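Local structure of cytochrome P450 (Bacillus megaterium, 5L92) at residues P89-E94 / G224-D229; E125-E130 / D371-M376. The protein binds heme and the steroid corticosterone and oxidises steroids, probably as a monooxygenase of the cytochrome P450 family. One frame throughout, in Å; residues are numbered along the deposited sequence.

Overall arrangement
Two small contacts, one at the surface and one partly buried, illustrate how segments far apart in the sequence of a P450 meet in the fold. Contact 1 (P89-E94 with G224-D229) and contact 2 (E125-E130 with D371-M376) interleave along the chain, yet they lie on opposite sides of its centre. Their own centres are 47 Å apart, and their nearest atoms are separated by about 32 Å, so neither touches the other. Contact 1 includes a residue of the heme pocket, H92, which bonds a heme propionate while K91 and E94 of the same helix reach toward a surface loop. Contact 2 is far from the annotated sites and joins two helix ends just before they lead into the same small antiparallel sheet.

Contact 1. Residues P89-E94 / G224-D229; sequences PPKHAE and GKQLTD. With HEM (protoporphyrin IX containing Fe), chain C.
K91 and E94 reach sparsely across to the loop residue Q226, while H92, between them on the same helix, points instead to the heme. K91 bends at chi2 (56°), which swings its ammonium toward the loop backbone until NZ stands 3.5 Å from Q226 O. The same nitrogen has a weak, long ion pair with E231. Beside it, the extended chains of E94 and Q226 bring E94 OE1 within 4.0 Å of Q226 NE2, with carboxylate and amide planes 58° apart; this is a loose polar approach at the surface. The loop itself is shaped by an inverse gamma turn centred on Q226, with L227 N bonded to K225 O at 2.9 Å. The firm bond belongs to H92: NE2 donates to heme O1D over 2.6 Å, nearly straight at 169°, with the propionate carbon CGD in the plane of the imidazole. H350 meets this ring edge-to-face. A leucine in place of H92 would probably leave O1D without this donor and the propionate freer to turn, although H350, R96 and R294 also bond the heme. H92 and R96, four residues apart, form the His-x-x-x-Arg pattern of the heme-binding C helix in many bacterial P450s.

Contact 2. Residues E125-E130 / D371-M376; sequences EVEHLE and DRYPQM
The ring of Y373 carries the CB of its neighbour R372 on one face, 3.6 Å above the plane and over the centre, while its hydroxyl faces E127 from across the contact. The guanidinium of R372 meets the same glutamate at its edge, with E127 OE1 lying near its plane. The setting is the three-stranded antiparallel sheet of the P450 fold, often called beta-3: E125-E130 leads from helix 112-125 into strand 131-133, and D371-M376 from helix 355-372 into strand 377-378. These two strands flank 399-401. Each segment passes from helix to strand through a type I turn, closed by L129 N to V126 O at 2.9 Å in one and by M376 N to Y373 O at 3.1 Å in the other. K402 links the first turn to the sheet, its NZ bonding the carbonyls of both V126 and L129. L123 packs against R372 and Y373, adding nonpolar contact with helix 112-125. Charge pairing across the contact is slight: R372 gives its NE to E368 in a salt bridge within its own helix, so the pairing with E127 is a long, secondary one. E127 comes to this point by a bend at chi2 (70°), its chain crossing that of R372 at about a right angle, with carboxylate and guanidinium planes 53° apart. A single oxygen, E127 OE1, thus faces both partners, at 3.8 Å from Y373 OH and 4.0 Å from R372 NH1.

Contact 1. Residues P89-E94 / G224-D229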
# COMPACT_ATOMS: atom_id res chain seq x y z
N PRO A 89 -11.44 -17.48 -5.19
CA PRO A 89 -12.72 -18.02 -4.74
C PRO A 89 -12.74 -19.55 -4.85
O PRO A 89 -11.99 -20.11 -5.67
CB PRO A 89 -13.73 -17.40 -5.70
CG PRO A 89 -13.01 -16.29 -6.40
CD PRO A 89 -11.58 -16.69 -6.43
N PRO A 90 -13.59 -20.23 -4.06
CA PRO A 90 -14.56 -19.76 -3.06
C PRO A 90 -13.98 -19.50 -1.66
O PRO A 90 -14.66 -18.92 -0.83
CB PRO A 90 -15.58 -20.92 -3.00
CG PRO A 90 -14.77 -22.12 -3.32
CD PRO A 90 -13.76 -21.67 -4.35
N LYS A 91 -12.74 -19.94 -1.42
CA LYS A 91 -12.07 -19.69 -0.15
C LYS A 91 -11.90 -18.19 0.15
O LYS A 91 -11.90 -17.79 1.33
CB LYS A 91 -10.72 -20.41 -0.19
CG LYS A 91 -9.87 -20.42 1.10
CD LYS A 91 -10.64 -21.01 2.29
CE LYS A 91 -9.69 -21.40 3.44
NZ LYS A 91 -10.40 -21.69 4.73
N HIS A 92 -11.76 -17.35 -0.88
CA HIS A 92 -11.54 -15.93 -0.60
C HIS A 92 -12.74 -15.32 0.10
O HIS A 92 -12.59 -14.59 1.09
CB HIS A 92 -11.25 -15.12 -1.87
CG HIS A 92 -11.16 -13.65 -1.60
ND1 HIS A 92 -12.24 -12.81 -1.74
CD2 HIS A 92 -10.14 -12.90 -1.12
CE1 HIS A 92 -11.88 -11.58 -1.40
NE2 HIS A 92 -10.61 -11.60 -1.02
N ALA A 93 -13.93 -15.59 -0.40
CA ALA A 93 -15.14 -14.97 0.14
C ALA A 93 -15.37 -15.39 1.58
O ALA A 93 -15.73 -14.56 2.43
CB ALA A 93 -16.35 -15.33 -0.72
N GLU A 94 -15.18 -16.68 1.89
CA GLU A 94 -15.29 -17.16 3.26
C GLU A 94 -14.31 -16.44 4.20
O GLU A 94 -14.69 -16.00 5.29
CB GLU A 94 -15.06 -18.68 3.30
CG GLU A 94 -16.01 -19.50 2.42
CD GLU A 94 -15.49 -20.92 2.11
OE1 GLU A 94 -14.57 -21.40 2.82
OE2 GLU A 94 -15.99 -21.54 1.14
N GLY A 224 -16.20 -22.44 15.85
CA GLY A 224 -16.41 -23.32 14.72
C GLY A 224 -16.34 -22.68 13.35
O GLY A 224 -16.80 -23.30 12.38
N LYS A 225 -15.78 -21.48 13.22
CA LYS A 225 -15.51 -20.98 11.89
C LYS A 225 -14.32 -21.73 11.30
O LYS A 225 -13.40 -22.14 12.00
CB LYS A 225 -15.25 -19.46 11.90
CG LYS A 225 -16.51 -18.56 11.99
CD LYS A 225 -17.68 -19.07 11.15
CE LYS A 225 -18.84 -18.07 11.07
NZ LYS A 225 -19.42 -17.80 12.43
N GLN A 226 -14.37 -21.90 9.98
CA GLN A 226 -13.43 -22.72 9.21
C GLN A 226 -12.13 -21.96 8.95
O GLN A 226 -11.88 -21.47 7.85
CB GLN A 226 -14.08 -23.12 7.90
CG GLN A 226 -13.29 -24.04 6.99
CD GLN A 226 -14.13 -24.45 5.78
OE1 GLN A 226 -15.36 -24.47 5.84
NE2 GLN A 226 -13.47 -24.75 4.67
N LEU A 227 -11.28 -21.87 9.98
CA LEU A 227 -9.97 -21.26 9.76
C LEU A 227 -8.90 -21.92 10.62
O LEU A 227 -9.16 -22.35 11.75
CB LEU A 227 -10.02 -19.74 10.02
CG LEU A 227 -10.43 -19.24 11.40
CD1 LEU A 227 -9.27 -19.28 12.32
CD2 LEU A 227 -10.91 -17.83 11.32
N THR A 228 -7.69 -21.98 10.07
CA THR A 228 -6.54 -22.55 10.75
C THR A 228 -5.74 -21.46 11.46
O THR A 228 -5.82 -20.27 11.15
CB THR A 228 -5.61 -23.28 9.78
OG1 THR A 228 -4.96 -22.32 8.90
CG2 THR A 228 -6.39 -24.32 8.94
N ASP A 229 -4.92 -21.90 12.42
CA ASP A 229 -4.02 -20.97 13.06
C ASP A 229 -3.06 -20.35 12.07
O ASP A 229 -2.74 -19.16 12.19
CB ASP A 229 -3.25 -21.64 14.18
CG ASP A 229 -4.08 -21.84 15.42
OD1 ASP A 229 -5.17 -21.24 15.53
OD2 ASP A 229 -3.64 -22.59 16.31
CHA HEM C . -5.44 -5.23 -0.65
CHB HEM C . -3.50 -0.85 -1.65
CHC HEM C . -3.63 0.37 3.00
CHD HEM C . -5.08 -4.15 4.00
C1A HEM C . -4.95 -4.11 -1.32
C2A HEM C . -4.86 -3.97 -2.76
C3A HEM C . -4.32 -2.77 -3.03
C4A HEM C . -4.06 -2.10 -1.77
CMA HEM C . -4.03 -2.20 -4.43
CAA HEM C . -5.30 -5.03 -3.81
CBA HEM C . -4.41 -6.27 -3.79
CGA HEM C . -4.62 -7.13 -5.01
O1A HEM C . -5.63 -7.00 -5.71
O2A HEM C . -3.75 -7.97 -5.32
C1B HEM C . -3.40 -0.10 -0.50
C2B HEM C . -3.04 1.31 -0.40
C3B HEM C . -3.07 1.62 0.91
C4B HEM C . -3.43 0.43 1.65
CMB HEM C . -2.74 2.24 -1.59
CAB HEM C . -2.83 2.97 1.62
CBB HEM C . -2.98 4.16 1.01
C1C HEM C . -4.04 -0.76 3.68
C2C HEM C . -4.13 -0.89 5.11
C3C HEM C . -4.54 -2.12 5.37
C4C HEM C . -4.69 -2.84 4.14
CMC HEM C . -3.85 0.20 6.17
CAC HEM C . -4.72 -2.62 6.81
CBC HEM C . -5.90 -3.09 7.21
C1D HEM C . -5.30 -4.84 2.84
C2D HEM C . -5.74 -6.22 2.77
C3D HEM C . -5.86 -6.54 1.48
C4D HEM C . -5.47 -5.36 0.71
CMD HEM C . -6.00 -7.08 4.04
CAD HEM C . -6.30 -7.89 0.85
CBD HEM C . -7.81 -7.89 0.54
CGD HEM C . -8.28 -9.12 -0.21
O1D HEM C . -9.49 -9.43 -0.17
O2D HEM C . -7.47 -9.80 -0.89
NA HEM C . -4.46 -2.96 -0.73
NB HEM C . -3.60 -0.59 0.76
NC HEM C . -4.39 -1.97 3.12
ND HEM C . -5.12 -4.37 1.57
FE HEM C . -4.48 -2.44 1.21

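Contact 2. Residues E125-E130 / D371-M376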
# COMPACT_ATOMS: atom_id res chain seq x y z
N GLU A 125 6.34 15.55 19.82
CA GLU A 125 7.68 15.02 20.00
C GLU A 125 8.72 15.74 19.14
O GLU A 125 9.89 15.77 19.50
CB GLU A 125 7.65 13.52 19.72
CG GLU A 125 6.89 12.78 20.83
CD GLU A 125 6.85 11.29 20.63
OE1 GLU A 125 7.47 10.82 19.65
OE2 GLU A 125 6.20 10.59 21.45
N VAL A 126 8.32 16.35 18.02
CA VAL A 126 9.29 17.05 17.19
C VAL A 126 9.01 18.55 17.13
O VAL A 126 9.58 19.25 16.30
CB VAL A 126 9.37 16.43 15.77
CG1 VAL A 126 9.97 15.01 15.85
CG2 VAL A 126 8.01 16.38 15.11
N GLU A 127 8.16 19.05 18.05
CA GLU A 127 7.89 20.49 18.16
C GLU A 127 9.19 21.29 18.23
O GLU A 127 9.25 22.42 17.73
CB GLU A 127 7.00 20.74 19.39
CG GLU A 127 6.53 22.18 19.63
CD GLU A 127 5.50 22.67 18.62
OE1 GLU A 127 4.83 21.82 18.00
OE2 GLU A 127 5.37 23.91 18.45
N HIS A 128 10.24 20.72 18.83
CA HIS A 128 11.51 21.44 18.98
C HIS A 128 12.36 21.50 17.71
O HIS A 128 13.27 22.34 17.64
CB HIS A 128 12.33 20.81 20.11
CG HIS A 128 12.88 19.45 19.81
ND1 HIS A 128 12.11 18.31 19.85
CD2 HIS A 128 14.13 19.04 19.47
CE1 HIS A 128 12.85 17.25 19.55
NE2 HIS A 128 14.08 17.67 19.32
N LEU A 129 12.11 20.66 16.70
CA LEU A 129 12.91 20.70 15.47
C LEU A 129 12.33 21.71 14.48
O LEU A 129 11.11 21.79 14.30
CB LEU A 129 12.98 19.31 14.83
CG LEU A 129 13.50 18.17 15.73
CD1 LEU A 129 13.38 16.81 15.01
CD2 LEU A 129 14.95 18.37 16.17
N GLU A 130 13.20 22.49 13.87
CA GLU A 130 12.77 23.39 12.80
C GLU A 130 12.58 22.60 11.49
O GLU A 130 11.71 22.93 10.69
CB GLU A 130 13.79 24.52 12.64
CG GLU A 130 13.44 25.62 11.57
CD GLU A 130 12.17 26.45 11.92
OE1 GLU A 130 11.68 26.37 13.08
OE2 GLU A 130 11.65 27.18 11.03
N ASP A 371 -2.47 22.56 8.95
CA ASP A 371 -2.99 23.61 9.82
C ASP A 371 -1.87 24.22 10.66
O ASP A 371 -1.87 25.43 10.92
CB ASP A 371 -4.09 23.05 10.73
CG ASP A 371 -4.78 24.14 11.54
OD1 ASP A 371 -5.69 24.82 11.00
OD2 ASP A 371 -4.40 24.33 12.71
N ARG A 372 -0.91 23.42 11.06
CA ARG A 372 0.21 23.86 11.85
C ARG A 372 1.34 24.50 11.12
O ARG A 372 1.94 25.37 11.64
CB ARG A 372 0.82 22.70 12.62
CG ARG A 372 -0.14 22.00 13.54
CD ARG A 372 0.49 21.63 14.83
NE ARG A 372 -0.34 20.76 15.63
CZ ARG A 372 0.10 20.11 16.68
NH1 ARG A 372 1.34 20.22 17.04
NH2 ARG A 372 -0.71 19.35 17.37
N TYR A 373 1.66 24.04 9.94
CA TYR A 373 2.78 24.54 9.18
C TYR A 373 2.44 24.99 7.75
O TYR A 373 2.90 24.44 6.80
CB TYR A 373 3.90 23.49 9.20
CG TYR A 373 4.15 22.88 10.55
CD1 TYR A 373 4.52 23.65 11.61
CD2 TYR A 373 3.99 21.53 10.77
CE1 TYR A 373 4.73 23.12 12.83
CE2 TYR A 373 4.21 20.99 12.00
CZ TYR A 373 4.56 21.79 13.02
OH TYR A 373 4.78 21.31 14.24
N PRO A 374 1.60 26.07 7.69
CA PRO A 374 1.24 26.50 6.33
C PRO A 374 2.35 27.04 5.43
O PRO A 374 2.15 27.10 4.27
CB PRO A 374 0.20 27.58 6.56
CG PRO A 374 0.49 28.14 7.86
CD PRO A 374 0.89 27.00 8.67
N GLN A 375 3.47 27.40 5.99
CA GLN A 375 4.56 27.92 5.23
C GLN A 375 5.66 26.89 5.04
O GLN A 375 6.75 27.23 4.68
CB GLN A 375 5.09 29.18 5.88
CG GLN A 375 4.08 30.29 6.03
CD GLN A 375 3.29 30.53 4.78
OE1 GLN A 375 3.84 30.79 3.72
NE2 GLN A 375 1.99 30.42 4.89
N MET A 376 5.35 25.63 5.26
CA MET A 376 6.30 24.57 5.09
C MET A 376 6.87 24.47 3.67
O MET A 376 6.23 24.77 2.72
CB MET A 376 5.73 23.22 5.55
CG MET A 376 4.97 22.41 4.53
SD MET A 376 4.37 20.81 5.09
CE MET A 376 2.72 21.19 5.40